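Local coordinates for extracellular ligand-binding receptor (Desulfitobacterium hafniense, PDB 4Q6B), which binds leucine and probably delivers it, and perhaps related amino acids, to an ABC transporter for uptake, at residues M101-P104 against A105-S108; P260-D264 against S265-D269; Q268-V271 against E272-R276; P281-S284 against Y285-A288. All blocks are in the same frame, centred on the assembly; numbering follows the deposited sequence. Where two conformers were deposited one is given.

Contact 1 of 4, residues M101-P104 against A105-S108; sequences MLSP and ASTS. With LEU (leucine), chain B.
The leucine pocket gains one wall where S103 and P104 at the end of strand 101-103 turn into A105 and S106. S103 OG is the centre of the turn. It accepts the backbone N-H of A105, with N at 3.2 Å from OG, and that of S106, with N at 3.0 Å. Both bonds are fairly straight, at 160° and 157°. The bond to A105 N closes an ST turn. The side chain can do this because its hydroxyl lies anti to the backbone N (chi1 -179°), on the side of the carbonyl carbon. H81 O is a third partner of the same hydroxyl. With S103 changed to alanine, the A105 and S106 amides would probably lose their shared acceptor, and H81 O this partner. S106 OG is bonded to R82 O and S87 OG.

The strand belongs to the parallel sheet of a type I periplasmic binding protein lobe, and the loop leaves its C-terminal end. There the backbone meets the ligand. A105 O accepts the leucine ammonium, with N at 3.0 Å. T107 OG1 takes the same leucine N, also at 3.0 Å, and is bonded to D126 OD1 as well. T107 N donates to the leucine carboxylate oxygen OXT over 2.9 Å. S84 OG and N231 OD1 add further hydrogen bonds to the leucine.

Contact 2 of 4, residues P260-D264 against S265-D269; sequences PQRPD and SRTQD
S265 opens helix 265-278, directly after D264, the N-cap residue. R266 comes next. Its backbone N lies 2.9 Å from D264 OD2, but the bond is bent and weak. The extended R266 side chain runs out beside the cap, where a water that donates to D264 OD1 lies doubtfully close to R266 NH1. T267 N makes the straighter capping bond, 3.2 Å to D264 OD2 at 161°, using the anti lone pair of that oxygen. OD2 also forms a salt bridge with R262 NH2 at 2.9 Å, so one carboxylate oxygen serves helix end and arginine together. The nearby R262 charge would probably favour the ionised form of D264.

The T267 hydroxyl faces the loop. R262 approaches it side-on and grips OG1 with NE and NH2, each 3.1 Å from OG1, in the guanidinium plane. T267 OG1 is bonded to V324 O too. D264 CB lies over one face of the same guanidinium, toward its rim. The bend at R262 chi3 (71°) brings the group back over the helix start.

Q268 N donates to D264 O in the first regular helical bond, at 2.9 Å. Its side chain turns back at chi2 (-55°), and NE2 donates to P260 O at 3.0 Å and to R262 O at 2.9 Å. Both carbonyls receive it from above their planes. The amide therefore ties two points of the incoming loop, which includes an inverse gamma turn centred on P263, to the first turn of the helix. This is a helix N-terminus with an aspartate N-cap, reinforced by an arginine.

Contact 3 of 4, residues Q268-V271 against E272-R276; sequences QDFV and EAFRR
F274 N donates to F270 O over 2.7 Å, the shortest hydrogen bond of this helical turn. E272 N to Q268 O, A273 N to D269 O and R275 N to V271 O continue the same i to i+4 ladder.

The side chains of F270 and F274 lie side by side. With CG anti to the backbone N in both (chi1 165° and -173°), the two rings leave the helix in the same direction. Their rings meet obliquely, with centroids 5.8 Å apart and planes at 49°. F270 CZ comes to 4.2 Å from F274 CD2, and F274 CB sits over one face of the F270 ring.

V271 and R275 also run alongside each other. V271 CG1 meets the edge of the R275 guanidinium, 4.1 Å from NE. The aliphatic start of R275 lies close by, its CG 3.2 Å from V271 O.

The helix is thus two-sided: D269, E272 and R275 are exposed, whereas both phenylalanines are buried. Their rings pack on L32 of helix 26-39, on P282 of the following loop, and on A286 and A287 of helix 284-301.

Contact 4 of 4, residues P281-S284 against Y285-A288; sequences PPTS and YAAA. With LEU (leucine), chain B.
The start of helix 284-301 is capped by T283, whose OG1 accepts the backbone N-H of A286. The N to OG1 distance is 3.0 Å, and the angle at the hydrogen is 159°. The hydroxyl reaches the amide because chi1 of 55° sets it between the backbone N and the carbonyl carbon. OG1 is also bonded to D24 O. The regular ladder follows, with A287 N at 3.0 Å from T283 O and A288 N at 2.9 Å from S284 O. T283 N is buried and has no partner in the model. P282 CB rests against A286 CB at 4.1 Å.

S284 OG lies 3.7 Å above one face of the Y285 ring, toward its rim, and makes a weak hydrogen bond with D234 OD2. The ring projects to the ligand. Y285 OH touches leucine CD1 at 3.1 Å, and Y285 CE1 is 3.6 Å from the same methyl. Replacing Y285 with an alanine would probably open a gap beside the leucine side chain and deprive S284 of the ring it covers. This is a threonine N-cap at a helix whose first turn places an aromatic side chain, Y285, against the leucine side chain.

Contacts 1 and 4 both touch the leucine and each other. Contact 1 binds its amino and carboxylate groups, while contact 4 meets its side chain. P104 O lies 3.6 Å from A288 CB, and A105 CB packs on Y285 CE1. Contacts 2 and 3 follow one another on helix 265-278, share Q268 and D269, and touch where P260 O lies 3.8 Å from V271 CG2. Contact 3 in turn packs on contact 4: F274 CE1 is 3.5 Å from P282 CA, and F270 CZ is 3.7 Å from A287 CA. A packed path therefore runs from the surface cap of contact 2 to the pocket. The centres of contacts 1 and 2 are about 23 Å apart.

Contact 1 of 4, residues M101-P104 against A105-S108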
HETATM    1  N   MSE A 101      -3.862   0.412 -15.312  1.00 10.58           N
HETATM    2  CA  MSE A 101      -4.412   0.528 -13.973  1.00 10.50           C
HETATM    3  C   MSE A 101      -3.224   0.636 -13.029  1.00 10.65           C
HETATM    4  O   MSE A 101      -2.349  -0.214 -13.058  1.00 14.38           O
HETATM    5  CB  MSE A 101      -5.217  -0.720 -13.603  1.00 12.54           C
HETATM    6  CG  MSE A 101      -6.035  -0.487 -12.339  1.00 12.64           C
HETATM    7 SE   MSE A 101      -6.484  -2.169 -11.399  1.00 21.86          SE
HETATM    8  CE  MSE A 101      -4.749  -2.353 -10.524  1.00 15.42           C
ATOM      9  N   LEU A 102      -3.146   1.709 -12.252  1.00 12.01           N
ATOM     10  CA  LEU A 102      -1.965   1.887 -11.363  1.00 12.34           C
ATOM     11  C   LEU A 102      -2.507   1.981  -9.943  1.00 11.22           C
ATOM     12  O   LEU A 102      -3.183   2.965  -9.631  1.00 12.67           O
ATOM     13  CB  LEU A 102      -1.185   3.142 -11.761  1.00 12.26           C
ATOM     14  CG  LEU A 102      -0.051   3.589 -10.838  1.00 15.85           C
ATOM     15  CD1 LEU A 102       1.039   2.563 -10.766  1.00 22.10           C
ATOM     16  CD2 LEU A 102       0.568   4.908 -11.376  1.00 16.91           C
ATOM     17  N   SER A 103      -2.260   0.968  -9.116  1.00 11.52           N
ATOM     18  CA  SER A 103      -2.796   0.968  -7.767  1.00 12.76           C
ATOM     19  C   SER A 103      -1.850   1.547  -6.747  1.00 14.70           C
ATOM     20  O   SER A 103      -0.717   1.143  -6.618  1.00 14.66           O
ATOM     21  CB  SER A 103      -3.214  -0.422  -7.290  1.00 15.00           C
ATOM     22  OG  SER A 103      -3.741  -0.343  -5.981  1.00 12.54           O
ATOM     23  N   PRO A 104      -2.431   2.571  -5.995  1.00 14.44           N
ATOM     24  CA  PRO A 104      -1.558   3.091  -4.944  1.00 14.55           C
ATOM     25  C   PRO A 104      -1.804   2.445  -3.584  1.00 13.09           C
ATOM     26  O   PRO A 104      -1.353   2.985  -2.594  1.00 17.23           O
ATOM     27  CB  PRO A 104      -1.915   4.571  -4.905  1.00 18.71           C
ATOM     28  CG  PRO A 104      -3.379   4.577  -5.061  1.00 17.30           C
ATOM     29  CD  PRO A 104      -3.707   3.453  -5.990  1.00 17.18           C
ATOM     30  N   ALA A 105      -2.603   1.389  -3.517  1.00 12.24           N
ATOM     31  CA  ALA A 105      -2.796   0.713  -2.247  1.00 16.12           C
ATOM     32  C   ALA A 105      -2.837  -0.818  -2.192  1.00 16.73           C
ATOM     33  O   ALA A 105      -2.701  -1.383  -1.126  1.00 14.33           O
ATOM     34  CB  ALA A 105      -3.996   1.295  -1.531  1.00 15.00           C
ATOM     35  N   SER A 106      -3.040  -1.482  -3.325  1.00 13.21           N
ATOM     36  CA  SER A 106      -3.270  -2.916  -3.277  1.00 12.35           C
ATOM     37  C   SER A 106      -1.944  -3.647  -3.203  1.00 15.73           C
ATOM     38  O   SER A 106      -1.183  -3.617  -4.143  1.00 17.19           O
ATOM     39  CB  SER A 106      -4.054  -3.383  -4.513  1.00 12.55           C
ATOM     40  OG  SER A 106      -5.347  -2.820  -4.558  1.00 13.75           O
ATOM     41  N   THR A 107      -1.724  -4.347  -2.093  1.00 15.47           N
ATOM     42  CA  THR A 107      -0.423  -4.947  -1.805  1.00 16.50           C
ATOM     43  C   THR A 107      -0.352  -6.458  -2.005  1.00 14.35           C
ATOM     44  O   THR A 107       0.737  -7.030  -1.882  1.00 15.16           O
ATOM     45  CB  THR A 107      -0.004  -4.661  -0.346  1.00 19.56           C
ATOM     46  OG1 THR A 107      -1.048  -5.132   0.527  1.00 19.50           O
ATOM     47  CG2 THR A 107       0.221  -3.164  -0.136  1.00 18.44           C
ATOM     48  N   SER A 108      -1.447  -7.119  -2.368  1.00 13.35           N
ATOM     49  CA  SER A 108      -1.378  -8.565  -2.606  1.00 14.93           C
ATOM     50  C   SER A 108      -0.384  -8.950  -3.703  1.00 13.30           C
ATOM     51  O   SER A 108      -0.432  -8.438  -4.821  1.00 13.49           O
ATOM     52  CB  SER A 108      -2.736  -9.119  -3.007  1.00 17.32           C
ATOM     53  OG  SER A 108      -2.625 -10.530  -3.335  1.00 16.41           O
TER
HETATM   54  N   LEU B 401      -3.216  -3.141   1.283  1.00 27.69           N
HETATM   55  CA  LEU B 401      -4.658  -3.404   1.342  1.00 26.83           C
HETATM   56  C   LEU B 401      -5.078  -4.347   0.227  1.00 22.04           C
HETATM   57  O   LEU B 401      -6.228  -4.762   0.152  1.00 21.18           O
HETATM   58  CB  LEU B 401      -5.420  -2.083   1.235  1.00 23.66           C
HETATM   59  CG  LEU B 401      -5.066  -1.353   2.535  1.00 28.99           C
HETATM   60  CD1 LEU B 401      -4.646   0.061   2.261  1.00 35.42           C
HETATM   61  CD2 LEU B 401      -6.161  -1.409   3.591  1.00 26.01           C
HETATM   62  OXT LEU B 401      -4.226  -4.726  -0.589  1.00 21.01           O

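Contact 2 of 4, residues P260-D264 against S265-D269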
ATOM      1  N   PRO A 260       7.705  11.007   5.767  1.00 17.62           N
ATOM      2  CA  PRO A 260       7.637  12.459   5.595  1.00 18.97           C
ATOM      3  C   PRO A 260       8.844  13.185   6.155  1.00 18.86           C
ATOM      4  O   PRO A 260       8.949  14.401   5.975  1.00 19.97           O
ATOM      5  CB  PRO A 260       6.382  12.850   6.376  1.00 20.38           C
ATOM      6  CG  PRO A 260       6.206  11.748   7.390  1.00 23.03           C
ATOM      7  CD  PRO A 260       6.777  10.501   6.803  1.00 17.92           C
ATOM      8  N   GLN A 261       9.696  12.457   6.873  1.00 17.75           N
ATOM      9  CA  GLN A 261      10.948  12.989   7.407  1.00 17.64           C
ATOM     10  C   GLN A 261      12.146  12.611   6.528  1.00 17.85           C
ATOM     11  O   GLN A 261      13.293  12.838   6.940  1.00 18.72           O
ATOM     12  CB  GLN A 261      11.194  12.534   8.866  1.00 17.49           C
ATOM     13  CG  GLN A 261      10.111  12.995   9.807  1.00 18.81           C
ATOM     14  CD  GLN A 261      10.350  12.597  11.268  1.00 27.33           C
ATOM     15  OE1 GLN A 261      11.285  11.833  11.600  1.00 27.47           O
ATOM     16  NE2 GLN A 261       9.508  13.106  12.135  1.00 32.45           N
ATOM     17  N   ARG A 262      11.905  12.063   5.343  1.00 16.02           N
ATOM     18  CA  ARG A 262      13.024  11.653   4.468  1.00 15.30           C
ATOM     19  C   ARG A 262      13.729  12.925   4.032  1.00 16.95           C
ATOM     20  O   ARG A 262      13.083  13.862   3.550  1.00 17.43           O
ATOM     21  CB  ARG A 262      12.530  10.921   3.231  1.00 16.99           C
ATOM     22  CG  ARG A 262      13.676  10.240   2.501  1.00 22.80           C
ATOM     23  CD  ARG A 262      13.192   9.323   1.411  1.00 31.63           C
ATOM     24  NE  ARG A 262      12.673  10.101   0.321  1.00 34.68           N
ATOM     25  CZ  ARG A 262      13.160  10.083  -0.914  1.00 35.75           C
ATOM     26  NH1 ARG A 262      14.191   9.298  -1.221  1.00 38.26           N
ATOM     27  NH2 ARG A 262      12.594  10.847  -1.847  1.00 32.70           N
ATOM     28  N   PRO A 263      15.045  12.987   4.236  1.00 18.15           N
ATOM     29  CA  PRO A 263      15.747  14.247   3.965  1.00 20.48           C
ATOM     30  C   PRO A 263      16.074  14.321   2.481  1.00 20.77           C
ATOM     31  O   PRO A 263      17.207  14.177   2.048  1.00 21.86           O
ATOM     32  CB  PRO A 263      16.990  14.152   4.855  1.00 19.10           C
ATOM     33  CG  PRO A 263      17.297  12.726   4.886  1.00 20.00           C
ATOM     34  CD  PRO A 263      15.932  11.978   4.825  1.00 17.59           C
ATOM     35  N   ASP A 264      15.021  14.530   1.695  1.00 17.13           N
ATOM     36  CA  ASP A 264      15.102  14.581   0.242  1.00 20.41           C
ATOM     37  C   ASP A 264      14.259  15.753  -0.269  1.00 21.65           C
ATOM     38  O   ASP A 264      13.169  16.003   0.249  1.00 20.90           O
ATOM     39  CB  ASP A 264      14.565  13.277  -0.325  1.00 23.86           C
ATOM     40  CG  ASP A 264      14.426  13.326  -1.788  1.00 32.05           C
ATOM     41  OD1 ASP A 264      15.467  13.120  -2.461  1.00 37.06           O
ATOM     42  OD2 ASP A 264      13.296  13.624  -2.263  1.00 33.93           O
ATOM     43  N   SER A 265      14.772  16.463  -1.276  0.53 22.74           N
ATOM     44  CA  SER A 265      14.119  17.669  -1.791  0.53 20.62           C
ATOM     45  C   SER A 265      12.686  17.406  -2.228  0.53 19.34           C
ATOM     46  O   SER A 265      11.783  18.186  -1.929  0.53 20.08           O
ATOM     47  CB  SER A 265      14.900  18.237  -2.973  0.53 23.83           C
ATOM     48  OG  SER A 265      14.897  17.323  -4.059  0.53 26.36           O
ATOM     49  N   ARG A 266      12.463  16.300  -2.927  1.00 18.44           N
ATOM     50  CA  ARG A 266      11.118  16.007  -3.439  1.00 18.47           C
ATOM     51  C   ARG A 266      10.128  15.731  -2.337  1.00 15.40           C
ATOM     52  O   ARG A 266       8.975  16.203  -2.369  1.00 20.60           O
ATOM     53  CB  ARG A 266      11.122  14.846  -4.443  1.00 22.54           C
ATOM     54  CG  ARG A 266      11.887  15.161  -5.696  1.00 30.01           C
ATOM     55  CD  ARG A 266      11.622  14.106  -6.761  1.00 34.54           C
ATOM     56  NE  ARG A 266      12.234  14.429  -8.044  1.00 35.82           N
ATOM     57  CZ  ARG A 266      13.549  14.432  -8.283  1.00 42.16           C
ATOM     58  NH1 ARG A 266      14.425  14.143  -7.319  1.00 41.02           N
ATOM     59  NH2 ARG A 266      14.000  14.734  -9.491  1.00 48.54           N
ATOM     60  N   THR A 267      10.536  14.906  -1.376  1.00 16.61           N
ATOM     61  CA  THR A 267       9.678  14.580  -0.234  1.00 18.20           C
ATOM     62  C   THR A 267       9.382  15.886   0.501  1.00 15.81           C
ATOM     63  O   THR A 267       8.222  16.180   0.789  1.00 17.19           O
ATOM     64  CB  THR A 267      10.400  13.643   0.733  1.00 19.43           C
ATOM     65  OG1 THR A 267      10.691  12.418   0.040  1.00 20.02           O
ATOM     66  CG2 THR A 267       9.531  13.345   1.979  1.00 18.27           C
ATOM     67  N   GLN A 268      10.406  16.686   0.796  1.00 13.33           N
ATOM     68  CA  GLN A 268      10.148  17.893   1.582  1.00 14.67           C
ATOM     69  C   GLN A 268       9.349  18.939   0.816  1.00 16.41           C
ATOM     70  O   GLN A 268       8.544  19.639   1.431  1.00 18.31           O
ATOM     71  CB  GLN A 268      11.450  18.523   2.150  1.00 19.61           C
ATOM     72  CG  GLN A 268      12.136  17.556   3.143  1.00 19.99           C
ATOM     73  CD  GLN A 268      11.180  17.134   4.257  1.00 20.83           C
ATOM     74  OE1 GLN A 268      10.534  17.987   4.906  1.00 24.74           O
ATOM     75  NE2 GLN A 268      11.167  15.839   4.551  1.00 18.64           N
ATOM     76  N   ASP A 269       9.529  19.051  -0.511  1.00 15.72           N
ATOM     77  CA  ASP A 269       8.709  20.007  -1.262  1.00 16.99           C
ATOM     78  C   ASP A 269       7.219  19.627  -1.164  1.00 18.72           C
ATOM     79  O   ASP A 269       6.334  20.501  -0.961  1.00 18.73           O
ATOM     80  CB  ASP A 269       9.174  20.057  -2.717  1.00 19.15           C
ATOM     81  CG  ASP A 269       8.327  20.949  -3.569  1.00 32.81           C
ATOM     82  OD1 ASP A 269       8.360  22.166  -3.364  1.00 32.39           O
ATOM     83  OD2 ASP A 269       7.593  20.421  -4.442  1.00 44.30           O
TER
HETATM   84  O   HOH W   1      14.467  12.798  -5.224  1.00 39.86           O

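Contact 3 of 4, residues Q268-V271 against E272-R276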
ATOM      1  N   GLN A 268      10.406  16.686   0.796  1.00 13.33           N
ATOM      2  CA  GLN A 268      10.148  17.893   1.582  1.00 14.67           C
ATOM      3  C   GLN A 268       9.349  18.939   0.816  1.00 16.41           C
ATOM      4  O   GLN A 268       8.544  19.639   1.431  1.00 18.31           O
ATOM      5  CB  GLN A 268      11.450  18.523   2.150  1.00 19.61           C
ATOM      6  CG  GLN A 268      12.136  17.556   3.143  1.00 19.99           C
ATOM      7  CD  GLN A 268      11.180  17.134   4.257  1.00 20.83           C
ATOM      8  OE1 GLN A 268      10.534  17.987   4.906  1.00 24.74           O
ATOM      9  NE2 GLN A 268      11.167  15.839   4.551  1.00 18.64           N
ATOM     10  N   ASP A 269       9.529  19.051  -0.511  1.00 15.72           N
ATOM     11  CA  ASP A 269       8.709  20.007  -1.262  1.00 16.99           C
ATOM     12  C   ASP A 269       7.219  19.627  -1.164  1.00 18.72           C
ATOM     13  O   ASP A 269       6.334  20.501  -0.961  1.00 18.73           O
ATOM     14  CB  ASP A 269       9.174  20.057  -2.717  1.00 19.15           C
ATOM     15  CG  ASP A 269       8.327  20.949  -3.569  1.00 32.81           C
ATOM     16  OD1 ASP A 269       8.360  22.166  -3.364  1.00 32.39           O
ATOM     17  OD2 ASP A 269       7.593  20.421  -4.442  1.00 44.30           O
ATOM     18  N   PHE A 270       6.952  18.330  -1.297  1.00 17.18           N
ATOM     19  CA  PHE A 270       5.593  17.809  -1.193  1.00 17.43           C
ATOM     20  C   PHE A 270       4.997  18.041   0.198  1.00 16.04           C
ATOM     21  O   PHE A 270       3.823  18.500   0.326  1.00 18.61           O
ATOM     22  CB  PHE A 270       5.612  16.326  -1.534  1.00 14.55           C
ATOM     23  CG  PHE A 270       4.364  15.585  -1.135  1.00 13.23           C
ATOM     24  CD1 PHE A 270       3.221  15.736  -1.874  1.00 14.82           C
ATOM     25  CD2 PHE A 270       4.349  14.763   0.010  1.00 14.88           C
ATOM     26  CE1 PHE A 270       2.043  15.034  -1.513  1.00 15.35           C
ATOM     27  CE2 PHE A 270       3.164  14.031   0.363  1.00 17.25           C
ATOM     28  CZ  PHE A 270       2.015  14.197  -0.403  1.00 18.19           C
ATOM     29  N   VAL A 271       5.757  17.707   1.239  1.00 16.55           N
ATOM     30  CA  VAL A 271       5.233  17.829   2.612  1.00 16.33           C
ATOM     31  C   VAL A 271       4.840  19.291   2.900  1.00 20.27           C
ATOM     32  O   VAL A 271       3.764  19.564   3.471  1.00 21.07           O
ATOM     33  CB  VAL A 271       6.255  17.279   3.645  1.00 18.28           C
ATOM     34  CG1 VAL A 271       5.977  17.840   5.031  1.00 25.83           C
ATOM     35  CG2 VAL A 271       6.212  15.755   3.645  1.00 20.12           C
ATOM     36  N   GLU A 272       5.713  20.237   2.522  1.00 20.89           N
ATOM     37  CA  GLU A 272       5.435  21.652   2.729  1.00 18.12           C
ATOM     38  C   GLU A 272       4.231  22.136   1.911  1.00 22.95           C
ATOM     39  O   GLU A 272       3.357  22.849   2.435  1.00 24.06           O
ATOM     40  CB  GLU A 272       6.653  22.504   2.382  1.00 21.00           C
ATOM     41  CG  GLU A 272       6.413  23.999   2.583  1.00 34.41           C
ATOM     42  CD  GLU A 272       6.087  24.377   4.030  1.00 46.90           C
ATOM     43  OE1 GLU A 272       6.393  23.582   4.956  1.00 49.04           O
ATOM     44  OE2 GLU A 272       5.526  25.482   4.238  1.00 53.94           O
ATOM     45  N   ALA A 273       4.195  21.763   0.633  1.00 21.96           N
ATOM     46  CA  ALA A 273       3.084  22.148  -0.242  1.00 21.28           C
ATOM     47  C   ALA A 273       1.774  21.577   0.292  1.00 17.57           C
ATOM     48  O   ALA A 273       0.748  22.280   0.316  1.00 22.65           O
ATOM     49  CB  ALA A 273       3.330  21.661  -1.676  1.00 21.38           C
ATOM     50  N   PHE A 274       1.819  20.333   0.756  1.00 16.04           N
ATOM     51  CA  PHE A 274       0.586  19.677   1.184  1.00 21.74           C
ATOM     52  C   PHE A 274       0.093  20.380   2.465  1.00 18.57           C
ATOM     53  O   PHE A 274      -1.090  20.769   2.567  1.00 22.46           O
ATOM     54  CB  PHE A 274       0.824  18.186   1.403  1.00 20.40           C
ATOM     55  CG  PHE A 274      -0.426  17.442   1.683  1.00 15.46           C
ATOM     56  CD1 PHE A 274      -0.963  17.450   2.964  1.00 17.97           C
ATOM     57  CD2 PHE A 274      -1.087  16.784   0.670  1.00 16.13           C
ATOM     58  CE1 PHE A 274      -2.167  16.800   3.247  1.00 15.82           C
ATOM     59  CE2 PHE A 274      -2.287  16.120   0.937  1.00 17.21           C
ATOM     60  CZ  PHE A 274      -2.811  16.134   2.253  1.00 15.00           C
ATOM     61  N   ARG A 275       0.999  20.555   3.422  1.00 17.06           N
ATOM     62  CA  ARG A 275       0.661  21.289   4.632  1.00 20.58           C
ATOM     63  C   ARG A 275       0.085  22.684   4.378  1.00 25.31           C
ATOM     64  O   ARG A 275      -0.879  23.099   5.032  1.00 28.24           O
ATOM     65  CB  ARG A 275       1.894  21.425   5.518  1.00 29.03           C
ATOM     66  CG  ARG A 275       2.292  20.170   6.244  1.00 33.47           C
ATOM     67  CD  ARG A 275       3.398  20.517   7.247  1.00 43.53           C
ATOM     68  NE  ARG A 275       3.765  19.367   8.073  1.00 50.67           N
ATOM     69  CZ  ARG A 275       3.231  19.099   9.264  1.00 57.15           C
ATOM     70  NH1 ARG A 275       2.292  19.893   9.770  1.00 55.97           N
ATOM     71  NH2 ARG A 275       3.632  18.033   9.951  1.00 59.85           N
ATOM     72  N   ARG A 276       0.692  23.429   3.460  1.00 24.46           N
ATOM     73  CA  ARG A 276       0.209  24.771   3.149  1.00 27.00           C
ATOM     74  C   ARG A 276      -1.183  24.793   2.524  1.00 27.88           C
ATOM     75  O   ARG A 276      -2.009  25.663   2.845  1.00 27.42           O
ATOM     76  CB  ARG A 276       1.204  25.496   2.235  1.00 30.38           C
ATOM     77  CG  ARG A 276       0.672  26.807   1.691  1.00 41.91           C
ATOM     78  CD  ARG A 276       1.806  27.764   1.383  1.00 57.20           C
ATOM     79  NE  ARG A 276       2.231  27.704  -0.015  1.00 66.97           N
ATOM     80  CZ  ARG A 276       1.923  28.626  -0.927  1.00 72.51           C
ATOM     81  NH1 ARG A 276       1.182  29.678  -0.586  1.00 75.99           N
ATOM     82  NH2 ARG A 276       2.353  28.504  -2.181  1.00 73.29           N
TER

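Contact 4 of 4, residues P281-S284 against Y285-A288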
ATOM      1  N   PRO A 281      -0.742  17.289   8.045  1.00 26.79           N
ATOM      2  CA  PRO A 281       0.314  16.498   7.414  1.00 24.83           C
ATOM      3  C   PRO A 281      -0.256  15.524   6.375  1.00 22.73           C
ATOM      4  O   PRO A 281      -1.372  15.044   6.569  1.00 21.15           O
ATOM      5  CB  PRO A 281       0.855  15.670   8.577  1.00 27.92           C
ATOM      6  CG  PRO A 281       0.441  16.385   9.798  1.00 32.98           C
ATOM      7  CD  PRO A 281      -0.903  16.923   9.462  1.00 30.23           C
ATOM      8  N   PRO A 282       0.494  15.241   5.314  1.00 20.79           N
ATOM      9  CA  PRO A 282      -0.035  14.234   4.381  1.00 20.94           C
ATOM     10  C   PRO A 282       0.052  12.825   4.966  1.00 23.76           C
ATOM     11  O   PRO A 282       0.930  12.542   5.793  1.00 22.03           O
ATOM     12  CB  PRO A 282       0.886  14.352   3.165  1.00 18.38           C
ATOM     13  CG  PRO A 282       2.205  14.864   3.746  1.00 18.53           C
ATOM     14  CD  PRO A 282       1.788  15.807   4.868  1.00 22.10           C
ATOM     15  N   THR A 283      -0.858  11.957   4.535  1.00 20.92           N
ATOM     16  CA  THR A 283      -0.813  10.528   4.853  1.00 22.46           C
ATOM     17  C   THR A 283       0.008   9.770   3.794  1.00 18.80           C
ATOM     18  O   THR A 283       0.345  10.313   2.730  1.00 17.28           O
ATOM     19  CB  THR A 283      -2.223   9.950   4.805  1.00 23.82           C
ATOM     20  OG1 THR A 283      -2.808  10.228   3.513  1.00 20.59           O
ATOM     21  CG2 THR A 283      -3.110  10.584   5.874  1.00 21.60           C
ATOM     22  N   SER A 284       0.319   8.506   4.080  1.00 17.42           N
ATOM     23  CA  SER A 284       0.979   7.647   3.085  1.00 16.04           C
ATOM     24  C   SER A 284       0.131   7.509   1.799  1.00 15.83           C
ATOM     25  O   SER A 284       0.672   7.394   0.696  1.00 15.02           O
ATOM     26  CB  SER A 284       1.244   6.275   3.708  1.00 17.72           C
ATOM     27  OG  SER A 284       0.016   5.612   3.983  1.00 25.94           O
ATOM     28  N   TYR A 285      -1.188   7.494   1.942  1.00 17.21           N
ATOM     29  CA  TYR A 285      -2.052   7.427   0.745  1.00 12.84           C
ATOM     30  C   TYR A 285      -2.077   8.713  -0.087  1.00 14.82           C
ATOM     31  O   TYR A 285      -2.100   8.647  -1.342  1.00 14.59           O
ATOM     32  CB  TYR A 285      -3.488   7.030   1.156  1.00 14.54           C
ATOM     33  CG  TYR A 285      -3.467   5.711   1.892  1.00 20.16           C
ATOM     34  CD1 TYR A 285      -3.162   4.536   1.234  1.00 23.76           C
ATOM     35  CD2 TYR A 285      -3.620   5.686   3.278  1.00 28.07           C
ATOM     36  CE1 TYR A 285      -3.101   3.314   1.939  1.00 37.58           C
ATOM     37  CE2 TYR A 285      -3.552   4.501   3.980  1.00 39.20           C
ATOM     38  CZ  TYR A 285      -3.291   3.318   3.308  1.00 45.90           C
ATOM     39  OH  TYR A 285      -3.224   2.146   4.045  1.00 58.19           O
ATOM     40  N   ALA A 286      -2.026   9.874   0.601  1.00 15.60           N
ATOM     41  CA  ALA A 286      -1.889  11.153  -0.117  1.00 14.77           C
ATOM     42  C   ALA A 286      -0.598  11.116  -0.926  1.00 15.42           C
ATOM     43  O   ALA A 286      -0.566  11.567  -2.084  1.00 13.85           O
ATOM     44  CB  ALA A 286      -1.798  12.300   0.840  1.00 14.39           C
ATOM     45  N   ALA A 287       0.463  10.600  -0.300  1.00 14.27           N
ATOM     46  CA  ALA A 287       1.775  10.520  -0.979  1.00 14.04           C
ATOM     47  C   ALA A 287       1.790   9.550  -2.175  1.00 14.99           C
ATOM     48  O   ALA A 287       2.334   9.867  -3.237  1.00 14.47           O
ATOM     49  CB  ALA A 287       2.884  10.149   0.052  1.00 12.99           C
ATOM     50  N   ALA A 288       1.203   8.376  -2.004  1.00 13.53           N
ATOM     51  CA  ALA A 288       1.083   7.389  -3.091  1.00 11.83           C
ATOM     52  C   ALA A 288       0.208   7.915  -4.240  1.00 16.02           C
ATOM     53  O   ALA A 288       0.536   7.736  -5.419  1.00 14.25           O
ATOM     54  CB  ALA A 288       0.538   6.074  -2.525  1.00 11.14           C
TER
HETATM   55  N   LEU B 401      -3.216  -3.141   1.283  1.00 27.69           N
HETATM   56  CA  LEU B 401      -4.658  -3.404   1.342  1.00 26.83           C
HETATM   57  C   LEU B 401      -5.078  -4.347   0.227  1.00 22.04           C
HETATM   58  O   LEU B 401      -6.228  -4.762   0.152  1.00 21.18           O
HETATM   59  CB  LEU B 401      -5.420  -2.083   1.235  1.00 23.66           C
HETATM   60  CG  LEU B 401      -5.066  -1.353   2.535  1.00 28.99           C
HETATM   61  CD1 LEU B 401      -4.646   0.061   2.261  1.00 35.42           C
HETATM   62  CD2 LEU B 401      -6.161  -1.409   3.591  1.00 26.01           C
HETATM   63  OXT LEU B 401      -4.226  -4.726  -0.589  1.00 21.01           O